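Local coordinates for uncharacterized protein (PDB 4JZA) that probably removes the 3-phosphate from phosphatidylinositol 3-phosphate, as a Legionella phosphoinositide phosphatase acting on lipids in the encounter of pathogen and host, at residues 130-141 with 334-345; 168-177 with 393-401. All coordinates share one frame; numbering follows the deposited sequence.

Interaction 1: 130-141 with 334-345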
loop_
_atom_site.group_PDB
_atom_site.type_symbol
_atom_site.label_atom_id
_atom_site.label_comp_id
_atom_site.label_asym_id
_atom_site.label_seq_id
_atom_site.Cartn_x
_atom_site.Cartn_y
_atom_site.Cartn_z
ATOM N N ASN A 130 -1.143 -6.548 -0.530
ATOM C CA ASN A 130 -1.351 -5.114 -0.535
ATOM C C ASN A 130 -0.292 -4.470 -1.355
ATOM O O ASN A 130 -0.572 -3.612 -2.170
ATOM C CB ASN A 130 -1.305 -4.584 0.892
ATOM C CG ASN A 130 -1.668 -3.111 0.983
ATOM O OD1 ASN A 130 -2.749 -2.703 0.569
ATOM N ND2 ASN A 130 -0.757 -2.309 1.546
ATOM N N GLU A 131 0.941 -4.917 -1.152
ATOM C CA GLU A 131 2.159 -4.353 -1.840
ATOM C C GLU A 131 2.326 -4.893 -3.237
ATOM O O GLU A 131 2.713 -4.161 -4.141
ATOM C CB GLU A 131 3.447 -4.514 -0.976
ATOM C CG GLU A 131 3.394 -3.648 0.284
ATOM C CD GLU A 131 4.404 -3.989 1.356
ATOM O OE1 GLU A 131 5.624 -4.093 1.108
ATOM O OE2 GLU A 131 4.008 -4.139 2.501
ATOM N N ALA A 132 1.986 -6.145 -3.455
ATOM C CA ALA A 132 1.917 -6.634 -4.838
ATOM C C ALA A 132 0.940 -5.827 -5.672
ATOM O O ALA A 132 1.219 -5.525 -6.792
ATOM C CB ALA A 132 1.555 -8.116 -4.900
ATOM N N GLU A 133 -0.193 -5.440 -5.130
ATOM C CA GLU A 133 -1.113 -4.643 -5.922
ATOM C C GLU A 133 -0.498 -3.296 -6.327
ATOM O O GLU A 133 -0.697 -2.827 -7.428
ATOM C CB GLU A 133 -2.391 -4.384 -5.146
ATOM C CG GLU A 133 -3.485 -3.793 -6.021
ATOM C CD GLU A 133 -4.616 -3.130 -5.247
ATOM O OE1 GLU A 133 -5.657 -2.978 -5.899
ATOM O OE2 GLU A 133 -4.487 -2.765 -4.041
ATOM N N GLN A 134 0.239 -2.672 -5.420
ATOM C CA GLN A 134 0.845 -1.390 -5.680
ATOM C C GLN A 134 1.836 -1.447 -6.817
ATOM O O GLN A 134 1.789 -0.628 -7.702
ATOM C CB GLN A 134 1.581 -0.944 -4.419
ATOM C CG GLN A 134 0.706 -0.608 -3.206
ATOM C CD GLN A 134 1.565 -0.305 -2.013
ATOM O OE1 GLN A 134 2.688 -0.096 -2.159
ATOM N NE2 GLN A 134 1.060 -0.188 -0.901
ATOM N N TYR A 135 2.748 -2.421 -6.766
ATOM C CA TYR A 135 3.721 -2.654 -7.839
ATOM C C TYR A 135 2.988 -3.091 -9.125
ATOM O O TYR A 135 3.366 -2.632 -10.207
ATOM C CB TYR A 135 4.810 -3.652 -7.453
ATOM C CG TYR A 135 5.881 -3.052 -6.609
ATOM C CD1 TYR A 135 5.773 -3.040 -5.247
ATOM C CD2 TYR A 135 7.032 -2.536 -7.170
ATOM C CE1 TYR A 135 6.752 -2.481 -4.456
ATOM C CE2 TYR A 135 8.022 -1.975 -6.392
ATOM C CZ TYR A 135 7.852 -1.948 -5.038
ATOM O OH TYR A 135 8.787 -1.396 -4.235
ATOM N N ALA A 136 1.932 -3.892 -9.044
ATOM C CA ALA A 136 1.174 -4.165 -10.295
ATOM C C ALA A 136 0.658 -2.895 -10.943
ATOM O O ALA A 136 0.668 -2.774 -12.184
ATOM C CB ALA A 136 -0.032 -5.102 -10.093
ATOM N N LEU A 137 0.194 -1.962 -10.094
ATOM C CA LEU A 137 -0.327 -0.683 -10.571
ATOM C C LEU A 137 0.767 0.254 -11.131
ATOM O O LEU A 137 0.517 0.950 -12.125
ATOM C CB LEU A 137 -1.104 0.037 -9.473
ATOM C CG LEU A 137 -2.403 -0.627 -9.046
ATOM C CD1 LEU A 137 -2.898 0.035 -7.759
ATOM C CD2 LEU A 137 -3.484 -0.596 -10.133
HETATM N N MSE A 138 1.938 0.294 -10.484
HETATM C CA MSE A 138 3.043 1.085 -10.981
HETATM C C MSE A 138 3.381 0.656 -12.390
HETATM O O MSE A 138 3.501 1.471 -13.314
HETATM C CB MSE A 138 4.215 0.836 -10.072
HETATM C CG MSE A 138 5.281 1.849 -10.347
HETATM SE SE MSE A 138 6.773 1.655 -9.115
HETATM C CE MSE A 138 7.571 -0.055 -9.717
ATOM N N GLY A 139 3.490 -0.653 -12.576
ATOM C CA GLY A 139 3.857 -1.246 -13.865
ATOM C C GLY A 139 2.888 -0.883 -14.975
ATOM O O GLY A 139 3.296 -0.667 -16.091
ATOM N N GLU A 140 1.618 -0.761 -14.630
ATOM C CA GLU A 140 0.552 -0.595 -15.579
ATOM C C GLU A 140 0.465 0.862 -16.018
ATOM O O GLU A 140 -0.003 1.133 -17.102
ATOM C CB GLU A 140 -0.772 -0.983 -14.917
ATOM C CG GLU A 140 -1.736 -1.821 -15.752
ATOM C CD GLU A 140 -3.057 -2.147 -15.005
ATOM O OE1 GLU A 140 -3.701 -1.226 -14.436
ATOM O OE2 GLU A 140 -3.478 -3.333 -14.972
ATOM N N GLY A 141 0.903 1.809 -15.188
ATOM C CA GLY A 141 0.716 3.225 -15.503
ATOM C C GLY A 141 -0.651 3.775 -15.106
ATOM O O GLY A 141 -1.499 3.043 -14.646
ATOM N N ALA A 334 8.907 1.574 -16.006
ATOM C CA ALA A 334 8.607 0.809 -14.831
ATOM C C ALA A 334 8.107 1.713 -13.694
ATOM O O ALA A 334 7.639 1.217 -12.674
ATOM C CB ALA A 334 9.857 0.091 -14.371
ATOM N N VAL A 335 8.277 3.025 -13.806
ATOM C CA VAL A 335 7.978 3.885 -12.680
ATOM C C VAL A 335 7.225 5.145 -13.109
ATOM O O VAL A 335 7.522 6.253 -12.629
ATOM C CB VAL A 335 9.247 4.238 -11.892
ATOM C CG1 VAL A 335 9.787 3.009 -11.145
ATOM C CG2 VAL A 335 10.288 4.801 -12.805
ATOM N N SER A 336 6.228 4.968 -13.991
ATOM C CA SER A 336 5.550 6.106 -14.559
ATOM C C SER A 336 4.563 6.762 -13.623
ATOM O O SER A 336 4.122 7.876 -13.882
ATOM C CB SER A 336 4.864 5.741 -15.863
ATOM O OG SER A 336 3.698 4.997 -15.640
ATOM N N PHE A 337 4.237 6.075 -12.534
ATOM C CA PHE A 337 3.140 6.432 -11.623
ATOM C C PHE A 337 3.263 5.569 -10.395
ATOM O O PHE A 337 3.520 4.400 -10.514
ATOM C CB PHE A 337 1.815 6.085 -12.281
ATOM C CG PHE A 337 0.690 5.827 -11.314
ATOM C CD1 PHE A 337 0.334 6.776 -10.376
ATOM C CD2 PHE A 337 -0.045 4.633 -11.361
ATOM C CE1 PHE A 337 -0.729 6.586 -9.514
ATOM C CE2 PHE A 337 -1.115 4.432 -10.497
ATOM C CZ PHE A 337 -1.456 5.411 -9.578
ATOM N N LEU A 338 3.064 6.138 -9.230
ATOM C CA LEU A 338 3.097 5.393 -7.974
ATOM C C LEU A 338 1.775 5.626 -7.224
ATOM O O LEU A 338 1.388 6.738 -6.992
ATOM C CB LEU A 338 4.269 5.882 -7.097
ATOM C CG LEU A 338 5.558 5.132 -7.328
ATOM C CD1 LEU A 338 6.204 5.537 -8.609
ATOM C CD2 LEU A 338 6.522 5.368 -6.177
ATOM N N SER A 339 1.123 4.551 -6.830
ATOM C CA SER A 339 0.021 4.615 -5.916
ATOM C C SER A 339 0.372 5.387 -4.632
ATOM O O SER A 339 1.474 5.306 -4.114
ATOM C CB SER A 339 -0.353 3.181 -5.542
ATOM O OG SER A 339 -1.120 3.127 -4.324
ATOM N N SER A 340 -0.628 6.079 -4.100
ATOM C CA SER A 340 -0.549 6.795 -2.847
ATOM C C SER A 340 -0.035 5.938 -1.681
ATOM O O SER A 340 0.519 6.459 -0.699
ATOM C CB SER A 340 -1.938 7.389 -2.510
ATOM O OG SER A 340 -2.807 6.415 -1.925
ATOM N N ARG A 341 -0.235 4.629 -1.720
ATOM C CA ARG A 341 0.202 3.810 -0.563
ATOM C C ARG A 341 1.662 3.427 -0.666
ATOM O O ARG A 341 2.223 2.837 0.242
ATOM C CB ARG A 341 -0.557 2.509 -0.515
ATOM C CG ARG A 341 -2.027 2.613 -0.232
ATOM C CD ARG A 341 -2.646 1.251 -0.556
ATOM N NE ARG A 341 -2.878 1.041 -1.975
ATOM C CZ ARG A 341 -3.068 -0.129 -2.541
ATOM N NH1 ARG A 341 -3.055 -1.250 -1.833
ATOM N NH2 ARG A 341 -3.268 -0.176 -3.838
ATOM N N HIS A 342 2.254 3.746 -1.807
ATOM C CA HIS A 342 3.492 3.186 -2.209
ATOM C C HIS A 342 4.576 4.201 -1.914
ATOM O O HIS A 342 5.077 4.869 -2.810
ATOM C CB HIS A 342 3.451 2.850 -3.705
ATOM C CG HIS A 342 4.624 2.045 -4.147
ATOM N ND1 HIS A 342 4.609 1.225 -5.220
ATOM C CD2 HIS A 342 5.864 1.957 -3.649
ATOM C CE1 HIS A 342 5.774 0.613 -5.329
ATOM N NE2 HIS A 342 6.566 1.077 -4.413
ATOM N N ARG A 343 4.996 4.253 -0.656
ATOM C CA ARG A 343 5.964 5.278 -0.243
ATOM C C ARG A 343 7.349 4.766 0.147
ATOM O O ARG A 343 8.040 5.385 0.981
ATOM C CB ARG A 343 5.303 6.102 0.863
ATOM C CG ARG A 343 3.875 6.451 0.475
ATOM C CD ARG A 343 3.899 7.431 -0.687
ATOM N NE ARG A 343 4.114 8.742 -0.117
ATOM C CZ ARG A 343 5.206 9.423 -0.236
ATOM N NH1 ARG A 343 6.168 8.985 -0.994
ATOM N NH2 ARG A 343 5.322 10.570 0.374
ATOM N N THR A 344 7.738 3.633 -0.461
ATOM C CA THR A 344 9.013 2.987 -0.220
ATOM C C THR A 344 10.102 3.333 -1.262
ATOM O O THR A 344 11.274 2.982 -1.081
ATOM C CB THR A 344 8.840 1.465 -0.195
ATOM O OG1 THR A 344 8.186 1.025 -1.377
ATOM C CG2 THR A 344 8.026 1.056 0.966
ATOM N N LEU A 345 9.722 4.029 -2.339
ATOM C CA LEU A 345 10.670 4.439 -3.361
ATOM C C LEU A 345 10.704 5.966 -3.374
ATOM O O LEU A 345 9.698 6.640 -3.141
ATOM C CB LEU A 345 10.235 3.906 -4.710
ATOM C CG LEU A 345 10.013 2.386 -4.826
ATOM C CD1 LEU A 345 9.405 2.056 -6.188
ATOM C CD2 LEU A 345 11.317 1.633 -4.697
HETATM O O HOH W 1 2.485 1.977 -6.812
HETATM O O HOH W 2 1.668 -0.158 1.888
HETATM O O HOH W 3 5.025 2.764 -15.124
#

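Interaction 2: 168-177 with 393-401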
loop_
_atom_site.group_PDB
_atom_site.type_symbol
_atom_site.label_atom_id
_atom_site.label_comp_id
_atom_site.label_asym_id
_atom_site.label_seq_id
_atom_site.Cartn_x
_atom_site.Cartn_y
_atom_site.Cartn_z
ATOM N N PRO A 168 4.881 12.242 -14.884
ATOM C CA PRO A 168 5.892 11.233 -14.555
ATOM C C PRO A 168 6.671 11.672 -13.376
ATOM O O PRO A 168 7.043 12.829 -13.329
ATOM C CB PRO A 168 6.764 11.231 -15.779
ATOM C CG PRO A 168 6.300 12.374 -16.645
ATOM C CD PRO A 168 4.886 12.578 -16.318
ATOM N N PRO A 169 6.827 10.803 -12.372
ATOM C CA PRO A 169 7.466 11.175 -11.127
ATOM C C PRO A 169 8.950 10.884 -11.064
ATOM O O PRO A 169 9.593 11.257 -10.083
ATOM C CB PRO A 169 6.754 10.305 -10.138
ATOM C CG PRO A 169 6.439 9.063 -10.911
ATOM C CD PRO A 169 6.103 9.523 -12.257
ATOM N N TYR A 170 9.488 10.178 -12.064
ATOM C CA TYR A 170 10.927 9.862 -12.100
ATOM C C TYR A 170 11.799 11.080 -12.396
ATOM O O TYR A 170 11.340 12.050 -12.948
ATOM C CB TYR A 170 11.231 8.755 -13.105
ATOM C CG TYR A 170 10.616 8.966 -14.451
ATOM C CD1 TYR A 170 11.181 9.816 -15.358
ATOM C CD2 TYR A 170 9.480 8.268 -14.818
ATOM C CE1 TYR A 170 10.611 10.001 -16.616
ATOM C CE2 TYR A 170 8.897 8.447 -16.047
ATOM C CZ TYR A 170 9.468 9.316 -16.944
ATOM O OH TYR A 170 8.878 9.487 -18.160
ATOM N N TYR A 171 13.058 10.993 -11.996
ATOM C CA TYR A 171 14.068 11.995 -12.240
ATOM C C TYR A 171 15.370 11.246 -12.568
ATOM O O TYR A 171 15.517 10.055 -12.239
ATOM C CB TYR A 171 14.217 12.903 -11.017
ATOM C CG TYR A 171 14.399 12.191 -9.712
ATOM C CD1 TYR A 171 13.311 11.692 -9.035
ATOM C CD2 TYR A 171 15.671 11.997 -9.136
ATOM C CE1 TYR A 171 13.455 11.029 -7.833
ATOM C CE2 TYR A 171 15.807 11.314 -7.912
ATOM C CZ TYR A 171 14.684 10.844 -7.281
ATOM O OH TYR A 171 14.722 10.167 -6.094
ATOM N N ASP A 172 16.296 11.923 -13.235
ATOM C CA ASP A 172 17.474 11.260 -13.837
ATOM C C ASP A 172 18.293 10.393 -12.861
ATOM O O ASP A 172 18.658 9.246 -13.185
ATOM C CB ASP A 172 18.399 12.302 -14.467
ATOM C CG ASP A 172 17.827 12.911 -15.745
ATOM O OD1 ASP A 172 16.777 12.445 -16.255
ATOM O OD2 ASP A 172 18.449 13.886 -16.230
ATOM N N GLN A 173 18.576 10.930 -11.673
ATOM C CA GLN A 173 19.305 10.170 -10.682
ATOM C C GLN A 173 18.663 8.800 -10.465
ATOM O O GLN A 173 19.323 7.771 -10.518
ATOM C CB GLN A 173 19.467 10.937 -9.368
ATOM C CG GLN A 173 20.308 10.105 -8.435
ATOM C CD GLN A 173 20.736 10.748 -7.121
ATOM O OE1 GLN A 173 21.665 10.354 -6.571
ATOM N NE2 GLN A 173 20.040 11.605 -6.592
ATOM N N LEU A 174 17.362 8.780 -10.252
ATOM C CA LEU A 174 16.684 7.542 -9.960
ATOM C C LEU A 174 16.754 6.626 -11.150
ATOM O O LEU A 174 16.907 5.416 -10.999
ATOM C CB LEU A 174 15.214 7.769 -9.589
ATOM C CG LEU A 174 14.483 6.457 -9.206
ATOM C CD1 LEU A 174 14.687 6.163 -7.736
ATOM C CD2 LEU A 174 13.005 6.518 -9.509
ATOM N N LEU A 175 16.611 7.176 -12.341
ATOM C CA LEU A 175 16.674 6.316 -13.538
ATOM C C LEU A 175 18.011 5.621 -13.612
ATOM O O LEU A 175 18.066 4.444 -14.001
ATOM C CB LEU A 175 16.423 7.106 -14.833
ATOM C CG LEU A 175 15.057 7.769 -14.919
ATOM C CD1 LEU A 175 14.852 8.418 -16.261
ATOM C CD2 LEU A 175 13.988 6.722 -14.704
ATOM N N ASP A 176 19.076 6.341 -13.225
ATOM C CA ASP A 176 20.422 5.789 -13.247
ATOM C C ASP A 176 20.578 4.691 -12.231
ATOM O O ASP A 176 21.118 3.615 -12.534
ATOM C CB ASP A 176 21.467 6.872 -12.968
ATOM C CG ASP A 176 21.582 7.881 -14.103
ATOM O OD1 ASP A 176 21.265 7.554 -15.292
ATOM O OD2 ASP A 176 21.970 9.020 -13.777
ATOM N N GLU A 177 20.072 4.947 -11.029
ATOM C CA GLU A 177 20.020 3.907 -10.012
ATOM C C GLU A 177 19.212 2.670 -10.448
ATOM O O GLU A 177 19.611 1.552 -10.165
ATOM C CB GLU A 177 19.481 4.475 -8.723
ATOM C CG GLU A 177 20.388 5.512 -8.065
ATOM C CD GLU A 177 19.642 6.351 -7.049
ATOM O OE1 GLU A 177 18.387 6.332 -7.010
ATOM O OE2 GLU A 177 20.305 7.045 -6.276
ATOM N N ARG A 393 16.562 11.473 1.499
ATOM C CA ARG A 393 16.655 11.322 0.058
ATOM C C ARG A 393 15.225 11.359 -0.473
ATOM O O ARG A 393 14.989 11.982 -1.488
ATOM C CB ARG A 393 17.374 10.026 -0.325
ATOM C CG ARG A 393 17.178 9.547 -1.749
ATOM C CD ARG A 393 17.782 10.489 -2.737
ATOM N NE ARG A 393 17.359 10.103 -4.078
ATOM C CZ ARG A 393 17.891 9.119 -4.778
ATOM N NH1 ARG A 393 18.900 8.416 -4.283
ATOM N NH2 ARG A 393 17.445 8.863 -5.999
ATOM N N HIS A 394 14.281 10.706 0.224
ATOM C CA HIS A 394 12.848 10.793 -0.099
ATOM C C HIS A 394 12.279 12.227 -0.064
ATOM O O HIS A 394 11.679 12.697 -1.047
ATOM C CB HIS A 394 12.034 9.882 0.827
ATOM C CG HIS A 394 12.145 8.438 0.493
ATOM N ND1 HIS A 394 11.119 7.738 -0.097
ATOM C CD2 HIS A 394 13.166 7.561 0.633
ATOM C CE1 HIS A 394 11.496 6.483 -0.282
ATOM N NE2 HIS A 394 12.736 6.350 0.144
ATOM N N SER A 395 12.442 12.918 1.060
ATOM C CA SER A 395 11.885 14.247 1.155
ATOM C C SER A 395 12.557 15.209 0.187
ATOM O O SER A 395 11.889 15.958 -0.527
ATOM C CB SER A 395 11.901 14.748 2.595
ATOM O OG SER A 395 13.216 14.908 3.073
ATOM N N ASP A 396 13.875 15.157 0.082
ATOM C CA ASP A 396 14.578 16.075 -0.843
ATOM C C ASP A 396 14.153 15.818 -2.276
ATOM O O ASP A 396 13.759 16.729 -3.010
ATOM C CB ASP A 396 16.122 15.907 -0.814
ATOM C CG ASP A 396 16.803 16.383 0.492
ATOM O OD1 ASP A 396 16.315 17.306 1.193
ATOM O OD2 ASP A 396 17.877 15.807 0.784
ATOM N N SER A 397 14.301 14.567 -2.684
ATOM C CA SER A 397 14.063 14.194 -4.048
ATOM C C SER A 397 12.641 14.493 -4.410
ATOM O O SER A 397 12.383 14.946 -5.523
ATOM C CB SER A 397 14.402 12.713 -4.321
ATOM O OG SER A 397 15.813 12.476 -4.531
ATOM N N ASN A 398 11.722 14.272 -3.474
ATOM C CA ASN A 398 10.278 14.528 -3.723
ATOM C C ASN A 398 9.948 16.025 -3.741
ATOM O O ASN A 398 9.211 16.521 -4.603
ATOM C CB ASN A 398 9.380 13.799 -2.697
ATOM C CG ASN A 398 9.266 12.314 -2.965
ATOM O OD1 ASN A 398 9.522 11.841 -4.075
ATOM N ND2 ASN A 398 8.905 11.565 -1.944
ATOM N N LEU A 399 10.522 16.759 -2.807
ATOM C CA LEU A 399 10.364 18.202 -2.852
ATOM C C LEU A 399 10.851 18.781 -4.199
ATOM O O LEU A 399 10.149 19.568 -4.796
ATOM C CB LEU A 399 11.101 18.847 -1.693
ATOM C CG LEU A 399 11.075 20.360 -1.650
ATOM C CD1 LEU A 399 9.614 20.861 -1.635
ATOM C CD2 LEU A 399 11.862 20.804 -0.404
ATOM N N ALA A 400 12.038 18.383 -4.671
ATOM C CA ALA A 400 12.558 18.851 -5.968
ATOM C C ALA A 400 11.621 18.479 -7.094
ATOM O O ALA A 400 11.428 19.247 -8.019
ATOM C CB ALA A 400 13.948 18.281 -6.254
ATOM N N LYS A 401 11.031 17.295 -7.051
ATOM C CA LYS A 401 10.279 16.874 -8.212
ATOM C C LYS A 401 8.961 17.665 -8.295
ATOM O O LYS A 401 8.447 17.992 -9.359
ATOM C CB LYS A 401 10.028 15.407 -8.114
ATOM C CG LYS A 401 9.330 14.879 -9.320
ATOM C CD LYS A 401 10.092 15.172 -10.585
ATOM C CE LYS A 401 9.470 14.372 -11.711
ATOM N NZ LYS A 401 10.155 14.625 -13.021
#

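Interaction 1: 130-141 with 334-345
R341, H342 and F337 of loop 334-345 pack on helix 122-140 in a buried loop-on-helix contact near the centre of the chain, where the connection from helix 315-325 to strand 352-359 passes. R341 NH2 forms a salt bridge with E133 OE2 (2.9 Å), approached from above the carboxylate plane, while R341 NH1 donates to N130 OD1 (2.8 Å), which lies in the guanidinium plane. Arginine suits this place: one flat group serves acceptors about a helical turn apart and still rests a face on Q134 CG. E133 is shared, its OE1 binding R48 and S51. A type I beta turn from S339 to H342 presents the arginine, and S339 OG accepts from R341 N (3.1 Å) in an ST turn. H342, its CG swung opposite the backbone N (chi1 -170°), brings CE1 over the centre of the Y135 ring, ring planes 56° apart; Y135 OH bonds Q317. The selenium of selenomethionine M138 lies 3.9 Å from V335 CG1 and 4.0 Å from L345 CD1. Water 1 bridges Q134 O, S339 N and H342 ND1. Just past the helix, G141 has a positive phi that lets the chain turn away, and the ring edge of F337 meets L137 O.

Interaction 2: 168-177 with 393-401
A bend at chi2 (66°) after a first torsion that sets CG opposite the backbone N turns the long chain of R393 towards Y171 and E177, and Y171, with CG between its own N and carbonyl carbon (chi1 51°), sends its hydroxyl to meet it. The R393 guanidinium grips E177 end-on: R393 NH1 to E177 OE2 at 2.8 Å, using the syn lone pair, and R393 NH2 to E177 OE1 at 2.9 Å, also on the syn side. R393 NH2 donates to Y171 OH (3.0 Å), with the tyrosine ring steeply turned from the guanidinium plane, and R393 NE donates to S397 OG (2.9 Å), one helical turn on. Each side-chain nitrogen of R393 has an acceptor, which fixes its rotation. Q173 lays its amide nearly flat over one face, with NE2 3.8 Å from R393 CZ, stacked on a delocalised cation. Y171 OH also bonds P346 O, and E177 OE1 takes a bond from W309.

At the other end K401 reaches out from its helix to donate from NZ to Y170 O (2.8 Å), and NZ also pairs with E404; a long flexible amine suits a backbone carbonyl in the loop before helix 172-183.

Y171 is the N-cap residue of helix 172-183, which follows strand 159-166. The segments 172-177 and 393-401 have axes that approach to 12.2 Å, with N-to-C directions 128° apart. Helix 388-402 belongs to a beta-alpha-beta crossover between parallel strands 365-374 and 412-416, with strand 545-549 between them, and S395 and L399 pack it on helix 441-454.

Interactions 1 and 2 interlock along the chain, since their segments alternate, and their centres lie about 15 Å apart. The loop 334-345 is the joint: V335 O lies 3.6 Å from Y170 CD2, and L345 C is 3.2 Å from H394 CE1, so the loop that packs on helix 122-140 also touches both segments of interaction 2. Y171 adds a bond to P346, just after that loop; R343 O accepts a hydrogen bond from T380 OG1, and T380 also touches H394. Through S340, which packs on K554, interaction 1 touches a CVSGKDR sequence, running from the end of strand 545-549 into the start of helix 556-574, that is consistent with a CX5R phosphatase P-loop.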